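Side-chain contacts in ribonuclease J (Methanolobus psychrophilus R15, PDB 5HAB), which degrades RNA, probably from the 5' end, as an exoribonuclease that joins a metallo-beta-lactamase fold to a beta-CASP domain: residues B[56-59]-B[60-63]; B[376-380]-B[381-385]; B[102-106]-B[107-111]. The protein carries 1 engineered substitution. All coordinates share one frame; numbering follows the deposited sequence.

Contact 1. Residues B[56-59]-B[60-63]. With SO4 (sulfate ion), chain G; nucleotides of chain D.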
loop_
_atom_site.group_PDB
_atom_site.type_symbol
_atom_site.label_atom_id
_atom_site.label_comp_id
_atom_site.label_asym_id
_atom_site.label_seq_id
_atom_site.Cartn_x
_atom_site.Cartn_y
_atom_site.Cartn_z
ATOM N N GLY B 56 20.379 -6.869 -22.618
ATOM C CA GLY B 56 19.437 -7.637 -21.821
ATOM C C GLY B 56 18.059 -7.823 -22.418
ATOM O O GLY B 56 17.731 -7.237 -23.447
ATOM N N ILE B 57 17.255 -8.667 -21.779
ATOM C CA ILE B 57 15.874 -8.867 -22.198
ATOM C C ILE B 57 14.926 -8.486 -21.053
ATOM O O ILE B 57 15.298 -8.576 -19.882
ATOM C CB ILE B 57 15.651 -10.325 -22.675
ATOM C CG1 ILE B 57 14.283 -10.480 -23.342
ATOM C CG2 ILE B 57 15.818 -11.306 -21.527
ATOM C CD1 ILE B 57 14.055 -11.832 -23.962
ATOM N N ARG B 58 13.719 -8.038 -21.396
ATOM C CA ARG B 58 12.674 -7.762 -20.409
ATOM C C ARG B 58 11.571 -8.818 -20.517
ATOM O O ARG B 58 10.834 -8.857 -21.500
ATOM C CB ARG B 58 12.092 -6.359 -20.608
ATOM C CG ARG B 58 10.973 -6.016 -19.643
ATOM C CD ARG B 58 10.315 -4.677 -19.970
ATOM N NE ARG B 58 9.230 -4.382 -19.035
ATOM C CZ ARG B 58 8.462 -3.297 -19.081
ATOM N NH1 ARG B 58 8.652 -2.378 -20.020
ATOM N NH2 ARG B 58 7.504 -3.131 -18.179
ATOM N N LEU B 59 11.434 -9.646 -19.488
ATOM C CA LEU B 59 10.591 -10.838 -19.577
ATOM C C LEU B 59 9.086 -10.576 -19.570
ATOM O O LEU B 59 8.346 -11.253 -20.283
ATOM C CB LEU B 59 10.932 -11.797 -18.435
ATOM C CG LEU B 59 12.172 -12.671 -18.632
ATOM C CD1 LEU B 59 12.234 -13.202 -20.062
ATOM C CD2 LEU B 59 13.441 -11.905 -18.272
ATOM N N ASP B 60 8.625 -9.611 -18.775
ATOM C CA ASP B 60 7.183 -9.366 -18.663
ATOM C C ASP B 60 6.561 -8.928 -19.988
ATOM O O ASP B 60 5.379 -9.177 -20.229
ATOM C CB ASP B 60 6.870 -8.341 -17.567
ATOM C CG ASP B 60 7.949 -7.301 -17.410
ATOM O OD1 ASP B 60 8.896 -7.548 -16.632
ATOM O OD2 ASP B 60 7.838 -6.234 -18.050
ATOM N N ARG B 61 7.343 -8.279 -20.848
ATOM C CA ARG B 61 6.834 -7.890 -22.165
ATOM C C ARG B 61 6.604 -9.101 -23.071
ATOM O O ARG B 61 5.879 -9.014 -24.060
ATOM C CB ARG B 61 7.790 -6.912 -22.851
ATOM C CG ARG B 61 7.600 -5.451 -22.484
ATOM C CD ARG B 61 6.187 -5.021 -22.849
ATOM N NE ARG B 61 6.005 -3.576 -22.804
ATOM C CZ ARG B 61 5.587 -2.907 -21.738
ATOM N NH1 ARG B 61 5.449 -1.589 -21.797
ATOM N NH2 ARG B 61 5.312 -3.557 -20.614
ATOM N N VAL B 62 7.208 -10.230 -22.716
ATOM C CA VAL B 62 6.990 -11.476 -23.433
ATOM C C VAL B 62 5.751 -12.176 -22.865
ATOM O O VAL B 62 4.971 -12.781 -23.602
ATOM C CB VAL B 62 8.238 -12.383 -23.351
ATOM C CG1 VAL B 62 7.927 -13.787 -23.841
ATOM C CG2 VAL B 62 9.390 -11.775 -24.142
ATOM N N GLN B 63 5.558 -12.050 -21.556
ATOM C CA GLN B 63 4.488 -12.752 -20.850
ATOM C C GLN B 63 3.095 -12.200 -21.147
ATOM O O GLN B 63 2.117 -12.946 -21.126
ATOM C CB GLN B 63 4.749 -12.710 -19.344
ATOM C CG GLN B 63 6.057 -13.365 -18.940
ATOM C CD GLN B 63 6.301 -13.314 -17.450
ATOM O OE1 GLN B 63 7.167 -12.579 -16.976
ATOM N NE2 GLN B 63 5.541 -14.103 -16.699
HETATM S S SO4 G . 5.173 -0.519 -18.414
HETATM O O1 SO4 G . 4.590 -1.590 -19.216
HETATM O O2 SO4 G . 6.542 -0.269 -18.865
HETATM O O3 SO4 G . 5.166 -0.921 -17.004
HETATM O O4 SO4 G . 4.383 0.696 -18.594
ATOM P P A D 2 17.406 -9.190 -12.051
ATOM O OP1 A D 2 18.496 -8.365 -11.469
ATOM O OP2 A D 2 17.256 -9.290 -13.524
ATOM O "O5'" A D 2 17.550 -10.659 -11.445
ATOM C "C5'" A D 2 17.597 -11.796 -12.297
ATOM C "C4'" A D 2 16.518 -12.797 -11.964
ATOM O "O4'" A D 2 15.315 -12.106 -11.540
ATOM C "C3'" A D 2 16.064 -13.680 -13.118
ATOM O "O3'" A D 2 16.913 -14.798 -13.320
ATOM C "C2'" A D 2 14.639 -14.056 -12.727
ATOM O "O2'" A D 2 14.633 -15.141 -11.812
ATOM C "C1'" A D 2 14.172 -12.795 -11.997
ATOM N N9 A D 2 13.389 -11.886 -12.857
ATOM C C8 A D 2 13.703 -10.592 -13.197
ATOM N N7 A D 2 12.809 -10.008 -13.957
ATOM C C5 A D 2 11.830 -10.978 -14.118
ATOM C C6 A D 2 10.613 -10.976 -14.823
ATOM N N6 A D 2 10.164 -9.928 -15.521
ATOM N N1 A D 2 9.869 -12.105 -14.784
ATOM C C2 A D 2 10.326 -13.154 -14.083
ATOM N N3 A D 2 11.451 -13.275 -13.381
ATOM C C4 A D 2 12.165 -12.137 -13.435
#
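R58 and D60 form a salt bridge where the loop after strand 49-53 runs into the short helix 60-63. NE of R58 meets OD2 of D60 on its syn side at 2.5 Å. The guanidinium and carboxylate planes are turned 71° apart, and OD2 lies tilted from the guanidinium plane, so this is an oblique approach on a single oxygen. The R58 chain is fully extended (CG opposite the backbone N, chi1 178°), which carries the charged end past D60 toward a bound sulfate. There NH1 and NH2 of R58 both donate to sulfate O2, at 3.2 and 3.1 Å. R61, bent at chi2, folds back over one face of the R58 guanidinium, the two planes 33° apart. Its NH1 and NH2 grip sulfate O1 at 2.7 and 2.5 Å, so the anion joins the two overlying guanidinium groups.

Backbone bonds start the helix: L59 O accepts from V62 N at 2.9 Å and from Q63 N at 3.2 Å.

On the RNA side, OD1 of D60 comes within 2.9 Å of N6 of A2 of chain D, while L59 CB touches the same amino group and OE1 of Q63 faces N1 of that base. Y388 and M396 of the second subunit pack on R58 and R61. The loop-to-helix junction thus presents one arginine from the loop and one from the first turn to an anion near the subunit interface and sets L59, D60 and Q63 beside the second adenine of the RNA, consistent with the rim of the channel leading RNA to the active site.

Contact 2. Residues B[376-380]-B[381-385]. With nucleotides of chain D.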
loop_
_atom_site.group_PDB
_atom_site.type_symbol
_atom_site.label_atom_id
_atom_site.label_comp_id
_atom_site.label_asym_id
_atom_site.label_seq_id
_atom_site.Cartn_x
_atom_site.Cartn_y
_atom_site.Cartn_z
ATOM N N ASN B 376 12.596 -13.382 -3.955
ATOM C CA ASN B 376 11.504 -12.430 -3.821
ATOM C C ASN B 376 10.532 -12.571 -4.982
ATOM O O ASN B 376 10.857 -13.176 -6.003
ATOM C CB ASN B 376 12.046 -11.000 -3.773
ATOM C CG ASN B 376 12.715 -10.587 -5.080
ATOM O OD1 ASN B 376 13.259 -11.424 -5.808
ATOM N ND2 ASN B 376 12.675 -9.293 -5.383
ATOM N N VAL B 377 9.339 -12.009 -4.826
ATOM C CA VAL B 377 8.389 -11.956 -5.927
ATOM C C VAL B 377 8.676 -10.687 -6.720
ATOM O O VAL B 377 8.697 -9.594 -6.153
ATOM C CB VAL B 377 6.930 -11.983 -5.426
ATOM C CG1 VAL B 377 5.966 -12.229 -6.583
ATOM C CG2 VAL B 377 6.756 -13.031 -4.336
ATOM N N ILE B 378 8.900 -10.825 -8.024
ATOM C CA ILE B 378 9.141 -9.664 -8.877
ATOM C C ILE B 378 7.865 -8.842 -9.013
ATOM O O ILE B 378 6.814 -9.377 -9.369
ATOM C CB ILE B 378 9.703 -10.069 -10.263
ATOM C CG1 ILE B 378 11.138 -10.600 -10.147
ATOM C CG2 ILE B 378 9.635 -8.902 -11.235
ATOM C CD1 ILE B 378 11.270 -12.028 -9.708
ATOM N N PRO B 379 7.953 -7.534 -8.717
ATOM C CA PRO B 379 6.803 -6.619 -8.696
ATOM C C PRO B 379 6.187 -6.364 -10.070
ATOM O O PRO B 379 6.091 -5.217 -10.501
ATOM C CB PRO B 379 7.399 -5.321 -8.134
ATOM C CG PRO B 379 8.656 -5.735 -7.442
ATOM C CD PRO B 379 9.184 -6.869 -8.258
ATOM N N ASN B 380 5.767 -7.431 -10.740
ATOM C CA ASN B 380 5.035 -7.321 -11.993
ATOM C C ASN B 380 3.814 -8.231 -11.923
ATOM O O ASN B 380 3.915 -9.365 -11.458
ATOM C CB ASN B 380 5.927 -7.696 -13.178
ATOM C CG ASN B 380 5.231 -7.519 -14.509
ATOM O OD1 ASN B 380 4.583 -8.441 -15.008
ATOM N ND2 ASN B 380 5.354 -6.329 -15.092
ATOM N N PRO B 381 2.656 -7.735 -12.382
ATOM C CA PRO B 381 1.382 -8.461 -12.286
ATOM C C PRO B 381 1.403 -9.884 -12.867
ATOM O O PRO B 381 0.737 -10.764 -12.319
ATOM C CB PRO B 381 0.419 -7.565 -13.067
ATOM C CG PRO B 381 0.985 -6.193 -12.898
ATOM C CD PRO B 381 2.475 -6.380 -12.931
ATOM N N MET B 382 2.156 -10.108 -13.938
ATOM C CA MET B 382 2.254 -11.435 -14.548
ATOM C C MET B 382 2.853 -12.470 -13.599
ATOM O O MET B 382 2.266 -13.538 -13.352
ATOM C CB MET B 382 3.096 -11.376 -15.823
ATOM C CG MET B 382 2.588 -10.401 -16.848
ATOM S SD MET B 382 0.964 -10.892 -17.432
ATOM C CE MET B 382 0.029 -9.499 -16.917
ATOM N N THR B 383 4.037 -12.155 -13.082
ATOM C CA THR B 383 4.745 -13.072 -12.206
ATOM C C THR B 383 4.067 -13.162 -10.840
ATOM O O THR B 383 4.148 -14.192 -10.170
ATOM C CB THR B 383 6.213 -12.659 -12.027
ATOM O OG1 THR B 383 6.278 -11.306 -11.563
ATOM C CG2 THR B 383 6.945 -12.775 -13.344
ATOM N N GLN B 384 3.400 -12.086 -10.432
ATOM C CA GLN B 384 2.632 -12.117 -9.194
ATOM C C GLN B 384 1.437 -13.058 -9.363
ATOM O O GLN B 384 1.086 -13.786 -8.438
ATOM C CB GLN B 384 2.172 -10.709 -8.786
ATOM C CG GLN B 384 3.305 -9.783 -8.324
ATOM C CD GLN B 384 2.853 -8.343 -8.111
ATOM O OE1 GLN B 384 1.998 -7.831 -8.837
ATOM N NE2 GLN B 384 3.445 -7.678 -7.125
ATOM N N ALA B 385 0.833 -13.064 -10.549
ATOM C CA ALA B 385 -0.227 -14.025 -10.847
ATOM C C ALA B 385 0.312 -15.452 -10.804
ATOM O O ALA B 385 -0.238 -16.305 -10.110
ATOM C CB ALA B 385 -0.860 -13.741 -12.195
ATOM O OP3 A D 1 15.684 -9.212 -4.989
ATOM P P A D 1 16.552 -8.422 -5.895
ATOM O OP1 A D 1 17.773 -9.212 -6.193
ATOM O OP2 A D 1 16.696 -7.059 -5.325
ATOM O "O5'" A D 1 15.744 -8.215 -7.244
ATOM C "C5'" A D 1 15.129 -9.307 -7.921
ATOM C "C4'" A D 1 14.826 -8.945 -9.353
ATOM O "O4'" A D 1 13.700 -8.023 -9.369
ATOM C "C3'" A D 1 15.968 -8.241 -10.082
ATOM O "O3'" A D 1 16.020 -8.642 -11.449
ATOM C "C2'" A D 1 15.598 -6.765 -9.977
ATOM O "O2'" A D 1 16.113 -5.957 -11.014
ATOM C "C1'" A D 1 14.070 -6.809 -9.999
ATOM N N9 A D 1 13.467 -5.708 -9.238
ATOM C C8 A D 1 13.910 -5.227 -8.027
ATOM N N7 A D 1 13.208 -4.226 -7.555
ATOM C C5 A D 1 12.233 -4.026 -8.524
ATOM C C6 A D 1 11.175 -3.103 -8.613
ATOM N N6 A D 1 10.916 -2.179 -7.680
ATOM N N1 A D 1 10.383 -3.166 -9.709
ATOM C C2 A D 1 10.646 -4.092 -10.643
ATOM N N3 A D 1 11.610 -5.014 -10.672
ATOM C C4 A D 1 12.381 -4.928 -9.571
ATOM P P A D 2 17.406 -9.190 -12.051
ATOM O OP1 A D 2 18.496 -8.365 -11.469
ATOM O OP2 A D 2 17.256 -9.290 -13.524
ATOM O "O5'" A D 2 17.550 -10.659 -11.445
ATOM C "C5'" A D 2 17.597 -11.796 -12.297
ATOM C "C4'" A D 2 16.518 -12.797 -11.964
ATOM O "O4'" A D 2 15.315 -12.106 -11.540
ATOM C "C3'" A D 2 16.064 -13.680 -13.118
ATOM O "O3'" A D 2 16.913 -14.798 -13.320
ATOM C "C2'" A D 2 14.639 -14.056 -12.727
ATOM O "O2'" A D 2 14.633 -15.141 -11.812
ATOM C "C1'" A D 2 14.172 -12.795 -11.997
ATOM N N9 A D 2 13.389 -11.886 -12.857
ATOM C C8 A D 2 13.703 -10.592 -13.197
ATOM N N7 A D 2 12.809 -10.008 -13.957
ATOM C C5 A D 2 11.830 -10.978 -14.118
ATOM C C6 A D 2 10.613 -10.976 -14.823
ATOM N N6 A D 2 10.164 -9.928 -15.521
ATOM N N1 A D 2 9.869 -12.105 -14.784
ATOM C C2 A D 2 10.326 -13.154 -14.083
ATOM N N3 A D 2 11.451 -13.275 -13.381
ATOM C C4 A D 2 12.165 -12.137 -13.435
#
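N380 caps the helix that starts at P381, its side chain reaching forward to the backbone of M382. With CG trans to its own N (chi1 -177°), the amide swings over the first turn and OD1 accepts from M382 N at 3.1 Å; the donor sits 39° above the carbonyl plane of the amide, not on a lone pair. The other end of this amide is fixed too, since ND2 is hydrogen-bonded to the hydroxyl of Y388 of the second subunit. CG of M382 also lies against OD1.

T383 holds OG1 between its backbone N and carbonyl carbon (chi1 55°), directed back into the preceding loop, 3.0 Å from I378 O and 3.1 Å from N380 O; its one proton has both as possible acceptors. That rotation also puts CG2 on the RNA side, 3.3 Å from N1 of A2 of chain D. Q384 N donates to N380 O at 3.0 Å, and the Q384 CG lies close against the same oxygen. Further out, CG1 of V377 meets CG of Q384 at 4.0 Å, the two side chains crossing at about a right angle.

The loop is kinked by an inverse gamma turn centred on P379. Its ring lies against the base of A1 of chain D, CG 3.8 Å from C6, while CG1 of I378 touches both the A1 sugar and the glycosidic nitrogen of A2. N376 ND2 approaches OP3 of A1 at 3.0 Å. The whole is an asparagine N-cap on helix 381-396, preceded by a loop in the beta-CASP domain that contacts the first two nucleotides of the bound RNA.

Contact 3. Residues B[102-106]-B[107-111]. Engineered in segment 102-106: A106 (natural residue His). With nucleotides of chain D.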
loop_
_atom_site.group_PDB
_atom_site.type_symbol
_atom_site.label_atom_id
_atom_site.label_comp_id
_atom_site.label_asym_id
_atom_site.label_seq_id
_atom_site.Cartn_x
_atom_site.Cartn_y
_atom_site.Cartn_z
ATOM N N CYS B 102 29.820 -7.696 -21.586
ATOM C CA CYS B 102 28.751 -8.213 -20.743
ATOM C C CYS B 102 29.253 -8.314 -19.313
ATOM O O CYS B 102 30.136 -9.119 -19.015
ATOM C CB CYS B 102 28.269 -9.568 -21.238
ATOM S SG CYS B 102 27.374 -9.488 -22.794
ATOM N N THR B 103 28.684 -7.500 -18.425
ATOM C CA THR B 103 29.212 -7.390 -17.071
ATOM C C THR B 103 28.836 -8.594 -16.212
ATOM O O THR B 103 29.472 -8.843 -15.189
ATOM C CB THR B 103 28.721 -6.106 -16.380
ATOM O OG1 THR B 103 27.313 -5.966 -16.588
ATOM C CG2 THR B 103 29.439 -4.888 -16.948
ATOM N N HIS B 104 27.817 -9.340 -16.630
ATOM C CA HIS B 104 27.532 -10.645 -16.026
ATOM C C HIS B 104 26.603 -11.461 -16.916
ATOM O O HIS B 104 26.191 -11.004 -17.983
ATOM C CB HIS B 104 26.929 -10.503 -14.614
ATOM C CG HIS B 104 25.591 -9.828 -14.577
ATOM N ND1 HIS B 104 24.484 -10.328 -15.225
ATOM C CD2 HIS B 104 25.176 -8.711 -13.933
ATOM C CE1 HIS B 104 23.450 -9.536 -15.005
ATOM N NE2 HIS B 104 23.843 -8.547 -14.221
ATOM N N GLY B 105 26.243 -12.656 -16.458
ATOM C CA GLY B 105 25.546 -13.600 -17.309
ATOM C C GLY B 105 24.064 -13.835 -17.084
ATOM O O GLY B 105 23.513 -14.808 -17.601
ATOM N N ALA B 106 23.407 -12.950 -16.340
ATOM C CA ALA B 106 21.965 -13.073 -16.129
ATOM C C ALA B 106 21.231 -12.473 -17.322
ATOM O O ALA B 106 21.813 -11.688 -18.073
ATOM C CB ALA B 106 21.546 -12.390 -14.838
ATOM N N LEU B 107 19.955 -12.822 -17.483
ATOM C CA LEU B 107 19.204 -12.470 -18.694
ATOM C C LEU B 107 18.991 -10.975 -18.913
ATOM O O LEU B 107 18.726 -10.547 -20.032
ATOM C CB LEU B 107 17.836 -13.156 -18.712
ATOM C CG LEU B 107 17.768 -14.649 -19.042
ATOM C CD1 LEU B 107 16.320 -15.065 -19.224
ATOM C CD2 LEU B 107 18.572 -14.968 -20.287
ATOM N N ASP B 108 19.075 -10.179 -17.855
ATOM C CA ASP B 108 18.889 -8.746 -18.028
ATOM C C ASP B 108 20.192 -8.113 -18.519
ATOM O O ASP B 108 20.260 -6.903 -18.725
ATOM C CB ASP B 108 18.409 -8.090 -16.729
ATOM C CG ASP B 108 19.489 -8.012 -15.678
ATOM O OD1 ASP B 108 20.186 -9.022 -15.448
ATOM O OD2 ASP B 108 19.644 -6.926 -15.086
ATOM N N HIS B 109 21.217 -8.940 -18.728
ATOM C CA HIS B 109 22.454 -8.477 -19.348
ATOM C C HIS B 109 22.850 -9.239 -20.620
ATOM O O HIS B 109 23.512 -8.678 -21.488
ATOM C CB HIS B 109 23.607 -8.541 -18.348
ATOM C CG HIS B 109 23.665 -7.366 -17.428
ATOM N ND1 HIS B 109 24.767 -7.078 -16.653
ATOM C CD2 HIS B 109 22.751 -6.406 -17.156
ATOM C CE1 HIS B 109 24.529 -5.989 -15.942
ATOM N NE2 HIS B 109 23.312 -5.563 -16.229
ATOM N N ILE B 110 22.453 -10.501 -20.750
ATOM C CA ILE B 110 22.825 -11.256 -21.946
ATOM C C ILE B 110 21.626 -11.863 -22.657
ATOM O O ILE B 110 21.790 -12.542 -23.665
ATOM C CB ILE B 110 23.850 -12.367 -21.627
ATOM C CG1 ILE B 110 23.200 -13.493 -20.817
ATOM C CG2 ILE B 110 25.072 -11.791 -20.930
ATOM C CD1 ILE B 110 24.033 -14.759 -20.768
ATOM N N GLY B 111 20.425 -11.609 -22.150
ATOM C CA GLY B 111 19.226 -12.200 -22.723
ATOM C C GLY B 111 18.944 -11.860 -24.178
ATOM O O GLY B 111 18.278 -12.624 -24.876
ATOM P P A D 3 17.875 -14.871 -14.605
ATOM O OP1 A D 3 18.731 -16.079 -14.476
ATOM O OP2 A D 3 18.512 -13.543 -14.785
ATOM O "O5'" A D 3 16.868 -15.089 -15.822
ATOM C "C5'" A D 3 16.266 -16.355 -16.061
ATOM C "C4'" A D 3 14.914 -16.464 -15.400
ATOM O "O4'" A D 3 13.915 -15.729 -16.153
ATOM C "C3'" A D 3 14.333 -17.864 -15.291
ATOM O "O3'" A D 3 14.884 -18.595 -14.212
ATOM C "C2'" A D 3 12.839 -17.598 -15.143
ATOM O "O2'" A D 3 12.522 -17.250 -13.802
ATOM C "C1'" A D 3 12.656 -16.356 -16.021
ATOM N N9 A D 3 12.111 -16.673 -17.357
ATOM C C8 A D 3 12.771 -16.884 -18.544
ATOM N N7 A D 3 11.970 -17.141 -19.554
ATOM C C5 A D 3 10.698 -17.094 -18.995
ATOM C C6 A D 3 9.406 -17.279 -19.533
ATOM N N6 A D 3 9.166 -17.560 -20.816
ATOM N N1 A D 3 8.352 -17.162 -18.693
ATOM C C2 A D 3 8.583 -16.879 -17.405
ATOM N N3 A D 3 9.743 -16.683 -16.785
ATOM C C4 A D 3 10.772 -16.807 -17.644
ATOM P P A D 2 17.406 -9.190 -12.051
ATOM O OP1 A D 2 18.496 -8.365 -11.469
ATOM O OP2 A D 2 17.256 -9.290 -13.524
ATOM O "O5'" A D 2 17.550 -10.659 -11.445
ATOM C "C5'" A D 2 17.597 -11.796 -12.297
ATOM C "C4'" A D 2 16.518 -12.797 -11.964
ATOM O "O4'" A D 2 15.315 -12.106 -11.540
ATOM C "C3'" A D 2 16.064 -13.680 -13.118
ATOM O "O3'" A D 2 16.913 -14.798 -13.320
ATOM C "C2'" A D 2 14.639 -14.056 -12.727
ATOM O "O2'" A D 2 14.633 -15.141 -11.812
ATOM C "C1'" A D 2 14.172 -12.795 -11.997
ATOM N N9 A D 2 13.389 -11.886 -12.857
ATOM C C8 A D 2 13.703 -10.592 -13.197
ATOM N N7 A D 2 12.809 -10.008 -13.957
ATOM C C5 A D 2 11.830 -10.978 -14.118
ATOM C C6 A D 2 10.613 -10.976 -14.823
ATOM N N6 A D 2 10.164 -9.928 -15.521
ATOM N N1 A D 2 9.869 -12.105 -14.784
ATOM C C2 A D 2 10.326 -13.154 -14.083
ATOM N N3 A D 2 11.451 -13.275 -13.381
ATOM C C4 A D 2 12.165 -12.137 -13.435
#
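A106 O is gripped by two backbone donors of the following turn, H109 N at 2.9 Å and I110 N at 3.0 Å. The two bonds close the first turn of helix 107-110. This turn holds the HxHxDH signature of the metallo-beta-lactamase fold, built from H104, D108 and H109; position 106, His in the natural enzyme, is an engineered alanine at the N-cap.

H104 and H109 form an offset stack, centroids 3.6 Å apart and planes at 9°, with ND1 of H109 over the centre of the H104 ring. Setting CG of H104 between its backbone N and carbonyl carbon (chi1 64°) also lets ND1 accept from A106 N at 3.0 Å, in the ring plane, which fixes the ring's rotation. Outer partners hold the other polar ends: NE2 of H104 bonds to D196, NE2 of H109 to H432, and OG1 of T103 to D54. In relatives this motif binds zinc. OD1 of D108 sits at the H104 ring edge, 3.3 Å from CE1, and its carboxylate also faces the phosphate of A2 of chain D.

Away from the bound RNA, CG2 of I110 packs on SG of C102 at 3.8 Å. On the RNA side, L107 CD1 lies against C5' of A3 of chain D, and L107 N donates to OP2 of that nucleotide at 3.1 Å.

How the contacts relate
The contacts follow one another along the chain as 1, 3 and 2, and none nests within or crosses another: each closes a short turn where a loop enters a helix. Contact 1 follows strand 49-53, contact 3 strand 96-102 of the same sheet, and contact 2 strand 370-374 of the parallel beta-CASP sheet. Contacts 1 and 3 are neighbours, probably joined by a hydrogen bond from I57 N to L107 O. Contact 1 also packs on contact 2, where D60 meets N380 and Q63 lies on M382 and T383. Contacts 2 and 3 stay about 10 Å apart at their nearest atoms, both touching A2 of the RNA between them.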